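Local coordinates for protein acetyltransferase (Sinorhizobium meliloti, PDB 4JXR) that probably transfers acetyl groups from acetyl-CoA to small amine substrates, as a GNAT-superfamily enzyme related to phosphinothricin acetyltransferases, at residues S24-E33 / G150-T159; C112-M120 / T172-L183. All blocks are in the same frame, centred on the assembly; numbering follows the deposited sequence. Where two conformers were deposited one is given.

Contact 1 of 2, residues S24-E33 / G150-T159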
ATOM      1  N   SER A  24      10.494 -13.103  12.805  1.00 11.98           N
ATOM      2  CA  SER A  24       9.290 -12.263  12.762  0.50 12.05           C
ATOM      3  C   SER A  24       8.220 -12.865  11.868  1.00 11.94           C
ATOM      4  O   SER A  24       7.018 -12.882  12.218  1.00 13.84           O
ATOM      5  CB  SER A  24       9.653 -10.870  12.264  0.50 13.66           C
ATOM      6  OG  SER A  24       8.527  -9.984  12.275  0.50 14.77           O
ATOM      7  N   VAL A  25       8.617 -13.377  10.716  1.00 11.17           N
ATOM      8  CA  VAL A  25       7.662 -13.984   9.814  1.00 11.21           C
ATOM      9  C   VAL A  25       6.966 -15.165  10.490  1.00 12.47           C
ATOM     10  O   VAL A  25       5.755 -15.319  10.381  1.00 13.06           O
ATOM     11  CB  VAL A  25       8.341 -14.433   8.499  1.00 11.01           C
ATOM     12  CG1 VAL A  25       7.427 -15.346   7.687  1.00 13.01           C
ATOM     13  CG2 VAL A  25       8.748 -13.218   7.672  1.00 11.54           C
ATOM     14  N   LEU A  26       7.740 -16.009  11.172  1.00 12.42           N
ATOM     15  CA  LEU A  26       7.196 -17.215  11.775  1.00 14.04           C
ATOM     16  C   LEU A  26       6.440 -16.967  13.037  1.00 15.71           C
ATOM     17  O   LEU A  26       5.438 -17.707  13.268  1.00 18.85           O
ATOM     18  CB  LEU A  26       8.311 -18.201  12.048  1.00 15.13           C
ATOM     19  CG  LEU A  26       9.020 -18.735  10.821  1.00 14.64           C
ATOM     20  CD1 LEU A  26      10.252 -19.571  11.188  1.00 16.81           C
ATOM     21  CD2 LEU A  26       8.084 -19.523   9.925  1.00 17.51           C
ATOM     22  N   ASN A  27       6.842 -16.040  13.890  1.00 15.03           N
ATOM     23  CA  ASN A  27       6.275 -15.921  15.209  1.00 17.05           C
ATOM     24  C   ASN A  27       5.460 -14.676  15.461  1.00 17.77           C
ATOM     25  O   ASN A  27       4.752 -14.627  16.458  1.00 23.89           O
ATOM     26  CB  ASN A  27       7.396 -16.037  16.215  1.00 18.27           C
ATOM     27  CG  ASN A  27       8.074 -17.435  16.169  1.00 20.59           C
ATOM     28  OD1 ASN A  27       7.440 -18.475  15.841  1.00 25.20           O
ATOM     29  ND2 ASN A  27       9.335 -17.465  16.527  1.00 21.81           N
ATOM     30  N   GLY A  28       5.477 -13.700  14.568  1.00 16.75           N
ATOM     31  CA  GLY A  28       4.840 -12.400  14.844  1.00 18.11           C
ATOM     32  C   GLY A  28       3.784 -12.016  13.847  1.00 18.05           C
ATOM     33  O   GLY A  28       3.512 -12.771  12.903  1.00 18.72           O
ATOM     34  N   VAL A  29       3.186 -10.855  14.031  0.70 20.05           N
ATOM     35  CA  VAL A  29       2.262 -10.359  13.030  0.70 22.17           C
ATOM     36  C   VAL A  29       2.648  -8.952  12.568  0.70 20.06           C
ATOM     37  O   VAL A  29       1.827  -8.304  11.920  0.70 21.82           O
ATOM     38  CB  VAL A  29       0.774 -10.422  13.493  0.70 27.82           C
ATOM     39  CG1 VAL A  29       0.299 -11.869  13.617  0.70 25.67           C
ATOM     40  CG2 VAL A  29       0.593  -9.643  14.781  0.70 26.60           C
ATOM     41  N   ALA A  30       3.845  -8.470  12.892  1.00 15.51           N
ATOM     42  CA  ALA A  30       4.370  -7.229  12.306  1.00 16.85           C
ATOM     43  C   ALA A  30       4.487  -7.326  10.816  1.00 15.37           C
ATOM     44  O   ALA A  30       4.386  -6.314  10.162  1.00 18.42           O
ATOM     45  CB  ALA A  30       5.704  -6.854  12.927  1.00 18.52           C
ATOM     46  N   THR A  31       4.804  -8.511  10.307  1.00 12.82           N
ATOM     47  CA  THR A  31       4.844  -8.723   8.885  1.00 11.34           C
ATOM     48  C   THR A  31       3.748  -9.707   8.494  1.00 11.15           C
ATOM     49  O   THR A  31       3.506 -10.702   9.182  1.00 12.04           O
ATOM     50  CB  THR A  31       6.216  -9.222   8.388  1.00 12.15           C
ATOM     51  OG1 THR A  31       6.088  -9.580   7.010  1.00 13.42           O
ATOM     52  CG2 THR A  31       6.701 -10.414   9.194  1.00 13.60           C
ATOM     53  N   TYR A  32       3.089  -9.406   7.390  1.00 10.21           N
ATOM     54  CA  TYR A  32       2.027 -10.244   6.860  1.00  9.60           C
ATOM     55  C   TYR A  32       2.565 -11.242   5.841  1.00 10.08           C
ATOM     56  O   TYR A  32       1.811 -12.025   5.270  1.00 11.30           O
ATOM     57  CB  TYR A  32       0.942  -9.373   6.232  1.00  9.95           C
ATOM     58  CG  TYR A  32       0.064  -8.673   7.255  1.00  9.40           C
ATOM     59  CD1 TYR A  32       0.329  -8.757   8.619  1.00 10.17           C
ATOM     60  CD2 TYR A  32      -1.028  -7.934   6.849  1.00 10.21           C
ATOM     61  CE1 TYR A  32      -0.473  -8.112   9.545  1.00  9.33           C
ATOM     62  CE2 TYR A  32      -1.832  -7.279   7.765  1.00  9.82           C
ATOM     63  CZ  TYR A  32      -1.550  -7.371   9.110  1.00  8.94           C
ATOM     64  OH  TYR A  32      -2.336  -6.717  10.031  1.00  9.87           O
ATOM     65  N   GLU A  33       3.878 -11.210   5.632  1.00 10.54           N
ATOM     66  CA  GLU A  33       4.506 -12.413   4.912  0.50 12.06           C
ATOM     67  C   GLU A  33       4.456 -13.802   5.758  1.00 12.43           C
ATOM     68  O   GLU A  33       4.430 -13.692   6.967  1.00 13.33           O
ATOM     69  CB  GLU A  33       5.967 -12.050   4.638  0.50 13.10           C
ATOM     70  CG  GLU A  33       6.644 -12.754   3.495  0.50 12.66           C
ATOM     71  CD  GLU A  33       7.652 -11.870   2.771  0.50 16.28           C
ATOM     72  OE1 GLU A  33       8.195 -10.900   3.352  0.50 12.47           O
ATOM     73  OE2 GLU A  33       7.903 -12.167   1.606  0.50 22.63           O
ATOM     74  N   GLY A 150      -5.928  -8.436   7.844  1.00  9.63           N
ATOM     75  CA  GLY A 150      -4.998  -9.536   7.744  1.00  9.98           C
ATOM     76  C   GLY A 150      -5.594 -10.823   8.326  1.00  9.57           C
ATOM     77  O   GLY A 150      -6.476 -10.779   9.172  1.00 10.52           O
ATOM     78  N   PHE A 151      -5.074 -11.956   7.884  1.00 10.04           N
ATOM     79  CA  PHE A 151      -5.436 -13.261   8.444  1.00 10.59           C
ATOM     80  C   PHE A 151      -4.159 -14.050   8.558  1.00 11.12           C
ATOM     81  O   PHE A 151      -3.550 -14.343   7.548  1.00 11.52           O
ATOM     82  CB  PHE A 151      -6.478 -13.972   7.574  1.00 11.49           C
ATOM     83  CG  PHE A 151      -7.034 -15.182   8.268  1.00 12.95           C
ATOM     84  CD1 PHE A 151      -7.989 -15.037   9.262  1.00 13.69           C
ATOM     85  CD2 PHE A 151      -6.543 -16.452   7.986  1.00 14.79           C
ATOM     86  CE1 PHE A 151      -8.489 -16.141   9.916  1.00 16.52           C
ATOM     87  CE2 PHE A 151      -7.072 -17.562   8.637  1.00 18.16           C
ATOM     88  CZ  PHE A 151      -8.019 -17.408   9.614  1.00 17.72           C
ATOM     89  N   LYS A 152      -3.730 -14.338   9.783  1.00 11.58           N
ATOM     90  CA  LYS A 152      -2.473 -15.054  10.022  1.00 12.47           C
ATOM     91  C   LYS A 152      -2.575 -15.821  11.337  1.00 13.62           C
ATOM     92  O   LYS A 152      -3.172 -15.338  12.276  1.00 15.37           O
ATOM     93  CB  LYS A 152      -1.292 -14.069  10.052  1.00 12.09           C
ATOM     94  CG  LYS A 152       0.083 -14.730  10.096  1.00 11.86           C
ATOM     95  CD  LYS A 152       1.216 -13.712   9.986  1.00 13.43           C
ATOM     96  CE  LYS A 152       2.582 -14.393  10.001  1.00 13.42           C
ATOM     97  NZ  LYS A 152       3.729 -13.436  10.053  1.00 14.64           N
ATOM     98  N   HIS A 153      -1.952 -16.959  11.452  0.80 16.93           N
ATOM     99  CA  HIS A 153      -1.987 -17.783  12.657  0.80 20.12           C
ATOM    100  C   HIS A 153      -3.449 -17.952  13.138  0.80 19.80           C
ATOM    101  O   HIS A 153      -3.740 -17.883  14.343  0.80 21.86           O
ATOM    102  CB  HIS A 153      -1.105 -17.177  13.753  0.80 24.43           C
ATOM    103  CG  HIS A 153       0.371 -17.171  13.444  0.80 26.53           C
ATOM    104  ND1 HIS A 153       0.946 -17.892  12.417  0.80 25.65           N
ATOM    105  CD2 HIS A 153       1.392 -16.546  14.075  0.80 34.29           C
ATOM    106  CE1 HIS A 153       2.260 -17.711  12.434  0.80 25.15           C
ATOM    107  NE2 HIS A 153       2.550 -16.887  13.417  0.80 32.00           N
ATOM    108  N   GLY A 154      -4.332 -18.142  12.166  1.00 19.22           N
ATOM    109  CA  GLY A 154      -5.710 -18.517  12.415  1.00 19.43           C
ATOM    110  C   GLY A 154      -6.603 -17.393  12.904  1.00 20.48           C
ATOM    111  O   GLY A 154      -7.728 -17.667  13.320  1.00 21.73           O
ATOM    112  N   ARG A 155      -6.139 -16.135  12.846  1.00 16.10           N
ATOM    113  CA  ARG A 155      -6.835 -14.995  13.437  0.50 16.12           C
ATOM    114  C   ARG A 155      -6.987 -13.856  12.425  1.00 13.16           C
ATOM    115  O   ARG A 155      -6.055 -13.559  11.665  1.00 12.78           O
ATOM    116  CB  ARG A 155      -6.010 -14.440  14.626  0.50 20.52           C
ATOM    117  CG  ARG A 155      -5.706 -15.461  15.719  0.50 24.65           C
ATOM    118  CD  ARG A 155      -5.175 -14.827  17.006  0.50 27.87           C
ATOM    119  NE  ARG A 155      -4.527 -13.532  16.834  0.50 40.99           N
ATOM    120  CZ  ARG A 155      -3.223 -13.364  16.637  0.50 57.81           C
ATOM    121  NH1 ARG A 155      -2.721 -12.138  16.502  0.50 72.31           N
ATOM    122  NH2 ARG A 155      -2.419 -14.419  16.572  0.50 83.15           N
ATOM    123  N   TRP A 156      -8.105 -13.169  12.498  1.00 12.81           N
ATOM    124  CA  TRP A 156      -8.263 -11.876  11.821  1.00 11.53           C
ATOM    125  C   TRP A 156      -7.444 -10.829  12.549  1.00 11.00           C
ATOM    126  O   TRP A 156      -7.490 -10.726  13.775  1.00 14.12           O
ATOM    127  CB  TRP A 156      -9.737 -11.454  11.749  1.00 11.99           C
ATOM    128  CG  TRP A 156     -10.563 -12.262  10.816  1.00 12.64           C
ATOM    129  CD1 TRP A 156     -11.573 -13.167  11.146  1.00 12.46           C
ATOM    130  CD2 TRP A 156     -10.458 -12.296   9.400  1.00 10.84           C
ATOM    131  NE1 TRP A 156     -12.094 -13.720  10.019  1.00 12.96           N
ATOM    132  CE2 TRP A 156     -11.423 -13.209   8.927  1.00 11.28           C
ATOM    133  CE3 TRP A 156      -9.595 -11.665   8.468  1.00 10.95           C
ATOM    134  CZ2 TRP A 156     -11.585 -13.493   7.599  1.00 12.31           C
ATOM    135  CZ3 TRP A 156      -9.744 -11.951   7.149  1.00 11.47           C
ATOM    136  CH2 TRP A 156     -10.744 -12.863   6.717  1.00 12.55           C
ATOM    137  N   LEU A 157      -6.726 -10.007  11.798  1.00 10.30           N
ATOM    138  CA  LEU A 157      -5.839  -8.995  12.288  1.00 10.08           C
ATOM    139  C   LEU A 157      -6.254  -7.642  11.795  1.00  9.29           C
ATOM    140  O   LEU A 157      -6.599  -7.468  10.630  1.00 10.40           O
ATOM    141  CB  LEU A 157      -4.425  -9.258  11.752  1.00 11.09           C
ATOM    142  CG  LEU A 157      -3.787 -10.602  12.096  1.00 14.75           C
ATOM    143  CD1 LEU A 157      -2.411 -10.676  11.472  1.00 17.68           C
ATOM    144  CD2 LEU A 157      -3.662 -10.816  13.561  1.00 18.58           C
ATOM    145  N   ASP A 158      -6.181  -6.663  12.676  1.00 10.01           N
ATOM    146  CA  ASP A 158      -6.331  -5.253  12.316  1.00  9.38           C
ATOM    147  C   ASP A 158      -4.976  -4.704  11.864  1.00  8.64           C
ATOM    148  O   ASP A 158      -3.926  -5.179  12.313  1.00  9.41           O
ATOM    149  CB  ASP A 158      -6.859  -4.465  13.488  1.00  9.70           C
ATOM    150  CG  ASP A 158      -8.216  -4.931  13.997  1.00 11.72           C
ATOM    151  OD1 ASP A 158      -8.977  -5.570  13.274  1.00 12.11           O
ATOM    152  OD2 ASP A 158      -8.504  -4.583  15.178  1.00 15.30           O
ATOM    153  N   THR A 159      -5.024  -3.674  11.034  1.00  8.63           N
ATOM    154  CA  THR A 159      -3.814  -3.036  10.549  1.00  8.26           C
ATOM    155  C   THR A 159      -3.906  -1.540  10.856  1.00  8.32           C
ATOM    156  O   THR A 159      -4.827  -0.898  10.390  1.00  9.11           O
ATOM    157  CB  THR A 159      -3.621  -3.281   9.046  1.00  9.10           C
ATOM    158  OG1 THR A 159      -3.749  -4.689   8.773  1.00  9.36           O
ATOM    159  CG2 THR A 159      -2.262  -2.824   8.596  1.00  9.62           C
TER

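Contact 2 of 2, residues C112-M120 / T172-L183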
ATOM      1  N   CYS A 112      15.478  10.588   7.047  1.00  8.02           N
ATOM      2  CA  CYS A 112      14.530  10.960   6.011  1.00  8.03           C
ATOM      3  C   CYS A 112      14.245  12.454   6.073  1.00  8.33           C
ATOM      4  O   CYS A 112      13.970  13.030   5.020  1.00  8.96           O
ATOM      5  CB  CYS A 112      13.298  10.079   6.117  1.00  8.01           C
ATOM      6  SG  CYS A 112      13.599   8.359   5.645  1.00  8.64           S
ATOM      7  N   THR A 113      14.325  13.068   7.226  1.00  8.12           N
ATOM      8  CA  THR A 113      14.238  14.524   7.322  1.00  8.35           C
ATOM      9  C   THR A 113      15.401  15.170   6.557  1.00  8.84           C
ATOM     10  O   THR A 113      15.194  16.044   5.711  1.00  9.59           O
ATOM     11  CB  THR A 113      14.244  14.972   8.789  1.00  8.56           C
ATOM     12  OG1 THR A 113      13.113  14.430   9.457  1.00  9.34           O
ATOM     13  CG2 THR A 113      14.196  16.473   8.925  1.00  9.87           C
ATOM     14  N   ALA A 114      16.616  14.716   6.822  1.00  8.88           N
ATOM     15  CA  ALA A 114      17.791  15.235   6.142  1.00  9.11           C
ATOM     16  C   ALA A 114      17.726  15.034   4.643  1.00  9.49           C
ATOM     17  O   ALA A 114      18.185  15.901   3.874  1.00 11.29           O
ATOM     18  CB  ALA A 114      19.056  14.600   6.707  1.00  9.59           C
ATOM     19  N   LEU A 115      17.224  13.890   4.200  1.00  8.87           N
ATOM     20  CA  LEU A 115      17.164  13.565   2.787  1.00  8.85           C
ATOM     21  C   LEU A 115      16.126  14.364   2.032  1.00  8.98           C
ATOM     22  O   LEU A 115      16.251  14.444   0.806  1.00 10.76           O
ATOM     23  CB  LEU A 115      16.935  12.068   2.608  1.00  8.71           C
ATOM     24  CG  LEU A 115      18.130  11.180   2.901  1.00  9.02           C
ATOM     25  CD1 LEU A 115      17.690   9.707   3.009  1.00  9.83           C
ATOM     26  CD2 LEU A 115      19.215  11.345   1.900  1.00 10.46           C
ATOM     27  N   GLY A 116      15.121  14.911   2.694  1.00  8.74           N
ATOM     28  CA  GLY A 116      14.139  15.760   2.073  1.00  9.49           C
ATOM     29  C   GLY A 116      12.762  15.170   1.899  1.00  8.95           C
ATOM     30  O   GLY A 116      11.924  15.760   1.233  1.00  9.62           O
ATOM     31  N   PHE A 117      12.476  14.005   2.485  1.00  8.24           N
ATOM     32  CA  PHE A 117      11.112  13.511   2.542  1.00  8.06           C
ATOM     33  C   PHE A 117      10.265  14.403   3.443  1.00  7.82           C
ATOM     34  O   PHE A 117      10.797  15.114   4.294  1.00  8.70           O
ATOM     35  CB  PHE A 117      11.094  12.048   2.988  1.00  8.37           C
ATOM     36  CG  PHE A 117      11.881  11.133   2.068  1.00  7.68           C
ATOM     37  CD1 PHE A 117      11.331  10.748   0.859  1.00  7.84           C
ATOM     38  CD2 PHE A 117      13.140  10.718   2.358  1.00  7.91           C
ATOM     39  CE1 PHE A 117      12.038   9.965  -0.012  1.00  8.59           C
ATOM     40  CE2 PHE A 117      13.838   9.924   1.521  1.00  8.83           C
ATOM     41  CZ  PHE A 117      13.307   9.545   0.306  1.00  8.61           C
ATOM     42  N   ARG A 118       8.956  14.335   3.254  1.00  7.64           N
ATOM     43  CA  ARG A 118       8.030  15.263   3.936  1.00  8.19           C
ATOM     44  C   ARG A 118       6.989  14.584   4.839  1.00  7.56           C
ATOM     45  O   ARG A 118       6.412  15.256   5.641  1.00  7.93           O
ATOM     46  CB  ARG A 118       7.327  16.164   2.919  1.00  8.46           C
ATOM     47  CG  ARG A 118       8.287  17.086   2.151  1.00  9.20           C
ATOM     48  CD  ARG A 118       9.044  18.045   3.074  1.00 10.20           C
ATOM     49  NE  ARG A 118       9.711  19.100   2.282  1.00 11.50           N
ATOM     50  CZ  ARG A 118       9.071  20.175   1.836  1.00 11.20           C
ATOM     51  NH1 ARG A 118       7.812  20.407   2.099  1.00 11.97           N
ATOM     52  NH2 ARG A 118       9.748  21.034   1.089  1.00 14.09           N
ATOM     53  N   GLN A 119       6.764  13.256   4.679  1.00  7.52           N
ATOM     54  CA  GLN A 119       5.821  12.544   5.530  1.00  7.02           C
ATOM     55  C   GLN A 119       6.347  11.135   5.706  1.00  7.08           C
ATOM     56  O   GLN A 119       6.938  10.578   4.783  1.00  7.38           O
ATOM     57  CB  GLN A 119       4.425  12.468   4.910  1.00  8.17           C
ATOM     58  CG  GLN A 119       3.780  13.825   4.592  1.00  8.20           C
ATOM     59  CD  GLN A 119       3.355  14.609   5.802  1.00  8.40           C
ATOM     60  OE1 GLN A 119       3.059  14.089   6.874  1.00  8.96           O
ATOM     61  NE2 GLN A 119       3.266  15.964   5.618  1.00  9.21           N
HETATM   62  N   MSE A 120       6.087  10.565   6.889  1.00  7.23           N
HETATM   63  CA  MSE A 120       6.405   9.166   7.151  1.00  7.18           C
HETATM   64  C   MSE A 120       5.141   8.466   7.653  1.00  7.38           C
HETATM   65  O   MSE A 120       4.444   8.972   8.540  1.00  7.65           O
HETATM   66  CB  MSE A 120       7.525   9.042   8.172  1.00  7.39           C
HETATM   67  CG  MSE A 120       8.027   7.590   8.358  1.00  7.97           C
HETATM   68 SE   MSE A 120       9.606   7.450   9.436  1.00 12.64          SE
HETATM   69  CE  MSE A 120      10.885   7.994   8.170  1.00 10.16           C
ATOM     70  N   THR A 172       5.683  23.937   2.768  1.00 15.47           N
ATOM     71  CA  THR A 172       6.377  24.456   1.584  1.00 15.60           C
ATOM     72  C   THR A 172       6.308  23.461   0.450  1.00 14.48           C
ATOM     73  O   THR A 172       6.067  22.268   0.693  1.00 14.57           O
ATOM     74  CB  THR A 172       7.874  24.750   1.825  1.00 17.09           C
ATOM     75  OG1 THR A 172       8.512  23.509   2.090  1.00 16.15           O
ATOM     76  CG2 THR A 172       8.060  25.730   2.986  1.00 19.02           C
ATOM     77  N   LYS A 173       6.447  23.925  -0.780  1.00 16.39           N
ATOM     78  CA  LYS A 173       6.621  23.070  -1.925  1.00 17.03           C
ATOM     79  C   LYS A 173       8.000  22.467  -1.968  1.00 18.26           C
ATOM     80  O   LYS A 173       8.962  23.176  -1.703  1.00 23.19           O
ATOM     81  CB  LYS A 173       6.358  23.902  -3.200  1.00 21.29           C
ATOM     82  CG  LYS A 173       5.003  24.627  -3.196  1.00 29.03           C
ATOM     83  CD  LYS A 173       3.812  23.688  -3.016  1.00 25.03           C
ATOM     84  CE  LYS A 173       2.440  24.369  -2.968  1.00 39.44           C
ATOM     85  NZ  LYS A 173       2.060  25.037  -4.223  1.00 61.11           N
ATOM     86  N   PRO A 174       8.167  21.198  -2.374  1.00 16.32           N
ATOM     87  CA  PRO A 174       9.530  20.659  -2.461  1.00 17.17           C
ATOM     88  C   PRO A 174      10.334  21.305  -3.574  1.00 17.59           C
ATOM     89  O   PRO A 174       9.825  21.549  -4.633  1.00 23.44           O
ATOM     90  CB  PRO A 174       9.375  19.148  -2.726  1.00 20.53           C
ATOM     91  CG  PRO A 174       8.129  18.902  -2.032  1.00 19.91           C
ATOM     92  CD  PRO A 174       7.231  20.098  -2.542  1.00 19.10           C
ATOM     93  N   THR A 175      11.629  21.320  -3.353  1.00 19.57           N
ATOM     94  CA  THR A 175      12.546  21.866  -4.346  1.00 22.22           C
ATOM     95  C   THR A 175      12.604  20.966  -5.566  1.00 19.99           C
ATOM     96  O   THR A 175      12.867  19.769  -5.430  1.00 20.13           O
ATOM     97  CB  THR A 175      13.910  21.996  -3.700  1.00 25.92           C
ATOM     98  OG1 THR A 175      13.749  22.814  -2.531  1.00 29.09           O
ATOM     99  CG2 THR A 175      14.886  22.625  -4.639  1.00 33.18           C
ATOM    100  N   GLU A 176      12.344  21.508  -6.765  1.00 22.90           N
ATOM    101  CA  GLU A 176      12.393  20.730  -7.976  1.00 20.20           C
ATOM    102  C   GLU A 176      13.796  20.276  -8.274  1.00 18.64           C
ATOM    103  O   GLU A 176      14.758  21.034  -8.177  1.00 21.71           O
ATOM    104  CB  GLU A 176      11.803  21.478  -9.192  1.00 23.54           C
ATOM    105  CG  GLU A 176      10.327  21.777  -9.068  1.00 31.24           C
ATOM    106  CD  GLU A 176       9.806  22.540 -10.264  1.00 53.10           C
ATOM    107  OE1 GLU A 176      10.561  22.678 -11.264  1.00 63.79           O
ATOM    108  OE2 GLU A 176       8.642  23.004 -10.198  1.00 52.65           O
ATOM    109  N   GLY A 177      13.903  19.051  -8.711  1.00 15.68           N
ATOM    110  CA  GLY A 177      15.119  18.527  -9.277  1.00 15.88           C
ATOM    111  C   GLY A 177      16.186  18.086  -8.317  1.00 14.72           C
ATOM    112  O   GLY A 177      17.278  17.764  -8.740  1.00 18.21           O
ATOM    113  N   VAL A 178      15.865  18.043  -7.033  1.00 14.52           N
ATOM    114  CA  VAL A 178      16.801  17.501  -6.066  0.50 15.53           C
ATOM    115  C   VAL A 178      16.081  16.396  -5.311  1.00 13.98           C
ATOM    116  O   VAL A 178      14.851  16.453  -5.072  1.00 13.72           O
ATOM    117  CB  VAL A 178      17.371  18.492  -5.037  0.50 18.23           C
ATOM    118  CG1 VAL A 178      17.955  19.743  -5.695  0.50 18.04           C
ATOM    119  CG2 VAL A 178      16.361  18.986  -4.082  0.50 20.17           C
ATOM    120  N   TYR A 179      16.845  15.355  -4.998  1.00 12.54           N
ATOM    121  CA  TYR A 179      16.301  14.197  -4.294  1.00 12.07           C
ATOM    122  C   TYR A 179      15.514  14.681  -3.090  1.00 11.46           C
ATOM    123  O   TYR A 179      15.994  15.530  -2.390  1.00 12.52           O
ATOM    124  CB  TYR A 179      17.473  13.297  -3.857  1.00 13.95           C
ATOM    125  CG  TYR A 179      17.046  11.959  -3.238  1.00 11.80           C
ATOM    126  CD1 TYR A 179      16.865  10.869  -4.036  1.00 11.73           C
ATOM    127  CD2 TYR A 179      16.841  11.816  -1.880  1.00 11.17           C
ATOM    128  CE1 TYR A 179      16.490   9.626  -3.513  1.00 11.49           C
ATOM    129  CE2 TYR A 179      16.433  10.606  -1.347  1.00 10.78           C
ATOM    130  CZ  TYR A 179      16.283   9.498  -2.151  1.00 10.51           C
ATOM    131  OH  TYR A 179      15.902   8.313  -1.578  1.00 10.89           O
ATOM    132  N   PRO A 180      14.319  14.089  -2.811  1.00 10.36           N
ATOM    133  CA  PRO A 180      13.706  12.912  -3.476  1.00 10.11           C
ATOM    134  C   PRO A 180      12.747  13.275  -4.601  1.00 10.28           C
ATOM    135  O   PRO A 180      12.014  12.405  -5.084  1.00 10.39           O
ATOM    136  CB  PRO A 180      12.996  12.217  -2.303  1.00 10.27           C
ATOM    137  CG  PRO A 180      12.528  13.391  -1.481  1.00 11.11           C
ATOM    138  CD  PRO A 180      13.652  14.397  -1.553  1.00 11.42           C
ATOM    139  N   ASP A 181      12.742  14.531  -5.071  1.00 10.27           N
ATOM    140  CA  ASP A 181      11.904  14.894  -6.215  1.00 10.50           C
ATOM    141  C   ASP A 181      12.250  14.084  -7.438  1.00 10.79           C
ATOM    142  O   ASP A 181      11.411  13.944  -8.339  1.00 12.00           O
ATOM    143  CB  ASP A 181      12.090  16.385  -6.542  1.00 11.44           C
ATOM    144  CG  ASP A 181      11.115  16.865  -7.551  1.00 11.86           C
ATOM    145  OD1 ASP A 181       9.903  16.687  -7.374  1.00 12.95           O
ATOM    146  OD2 ASP A 181      11.552  17.478  -8.569  1.00 13.74           O
ATOM    147  N   THR A 182      13.471  13.597  -7.503  1.00 11.40           N
ATOM    148  CA  THR A 182      13.973  12.826  -8.617  1.00 11.62           C
ATOM    149  C   THR A 182      13.542  11.354  -8.640  1.00 11.99           C
ATOM    150  O   THR A 182      13.838  10.645  -9.590  1.00 13.21           O
ATOM    151  CB  THR A 182      15.494  12.891  -8.626  1.00 13.72           C
ATOM    152  OG1 THR A 182      15.939  12.523  -7.322  1.00 14.39           O
ATOM    153  CG2 THR A 182      15.968  14.296  -8.907  1.00 16.65           C
ATOM    154  N   LEU A 183      12.868  10.874  -7.571  1.00 10.97           N
ATOM    155  CA  LEU A 183      12.398   9.488  -7.534  1.00 10.66           C
ATOM    156  C   LEU A 183      11.152   9.321  -8.364  1.00 10.35           C
ATOM    157  O   LEU A 183      10.244  10.144  -8.381  1.00 11.05           O
ATOM    158  CB  LEU A 183      12.061   9.060  -6.111  1.00 11.36           C
ATOM    159  CG  LEU A 183      13.215   8.700  -5.212  1.00 12.04           C
ATOM    160  CD1 LEU A 183      12.705   8.518  -3.807  1.00 12.67           C
ATOM    161  CD2 LEU A 183      13.862   7.433  -5.673  1.00 14.43           C
TER
HETATM  162  O   HOH W   1      12.315  21.308  -0.615  1.00 29.20           O

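Contact 1 of 2, residues S24-E33 / G150-T159
Lys152 runs fully extended, with CG anti to its backbone N (chi1 -172°) and every later torsion close to 180°, and this straight chain carries NZ into the loop that follows helix 14-27. Backbone carbonyls meet the ammonium there. Lys152 NZ lies 2.8 Å from Val25 O. Gly28 O and Thr31 O each accept from Lys152 NZ at 2.9 Å, and all three are met from out of the carbonyl plane. The longest bond, 3.2 Å from Lys152 NZ to Glu33 O, is seen in one of two modelled conformers of Glu33. His153, in the type I' turn between the strands, brings NE2 to Leu26 O in a weak bond, again in one of two conformers. Leu157 CD1 touches Val29 CG1 and lies 3.7 Å from Tyr32 CE1. The Tyr32 ring passes Leu157 to reach Thr159, where Tyr32 OH and Thr159 OG1 are hydrogen-bonded at 2.8 Å. Gly126 N also bonds that phenol oxygen, and Thr149 OG1 bonds Thr159 OG1. Three short bonds and a longer fourth tie the loop to the hairpin through a buried lysine; if all four hold, at least one hydrogen is shared, and the carbonyl oxygens would be expected to favour the protonated form.

Contact 2 of 2, residues C112-M120 / T172-L183
Leu115, in the last turn of helix 100-115, sets its CB 4.2 Å from Tyr179 CE2, while its carbonyl oxygen lies near the plane of the tyrosine ring at the edge. Gly116 then ends the helix in a Schellman motif: Cys112 O accepts from both Gly116 N and Phe117 N, and the positive phi of the glycine turns the chain so that it passes against Pro180, whose CD rests 3.6 Å from Gly116 O. Phe117 comes next, its ring packed on the 172-183 loop. Pro180 CG sits over one face in a CH-pi contact, 4.0 Å from the ring centroid, while Leu183 CD1 and Tyr179 OH meet the rim. The Tyr179 ring is turned 84° from that of Phe117, and its hydroxyl bonds Asn52 O. Arg118 bends at chi2 (-61°), which swings its guanidinium across Thr172. There Arg118 NH1 gives a 2.9 Å bond to Thr172 O, within the guanidinium plane but from above the carbonyl plane, and NH2 makes a weak one to Thr172 OG1, which also bonds Glu168 OE1. NH1 also bonds Gly169 O, and a water joins NH2 to Thr175 N. Pro174 CG lies over one guanidinium face. The cis peptide before Pro180 belongs to a C-terminal tail that folds back over the Schellman-capped helix end and the short connection into strand 119-125, part of the alpha/beta core of the GNAT fold.

In the fold
Contact 1 and contact 2 lie on opposite sides of the chain's centre, with their own centres 33 Å apart and their nearest atoms about 14 Å apart, so they do not touch. Strands 119-125 and 155-165, neighbours in the central sheet, connect them. The acetyl-CoA site is nearer contact 1: the side chain of Val29 is about 5 Å from that of His128, a residue that binds acetyl-CoA, although none is bound to this chain in the model, whereas contact 2 lies away from the annotated sites. The dimer brings the two regions together in another way, because Trp156 NE1 and Gly154 O of contact 1 in one subunit bond Thr172 O and Lys173 NZ of contact 2 in the second subunit.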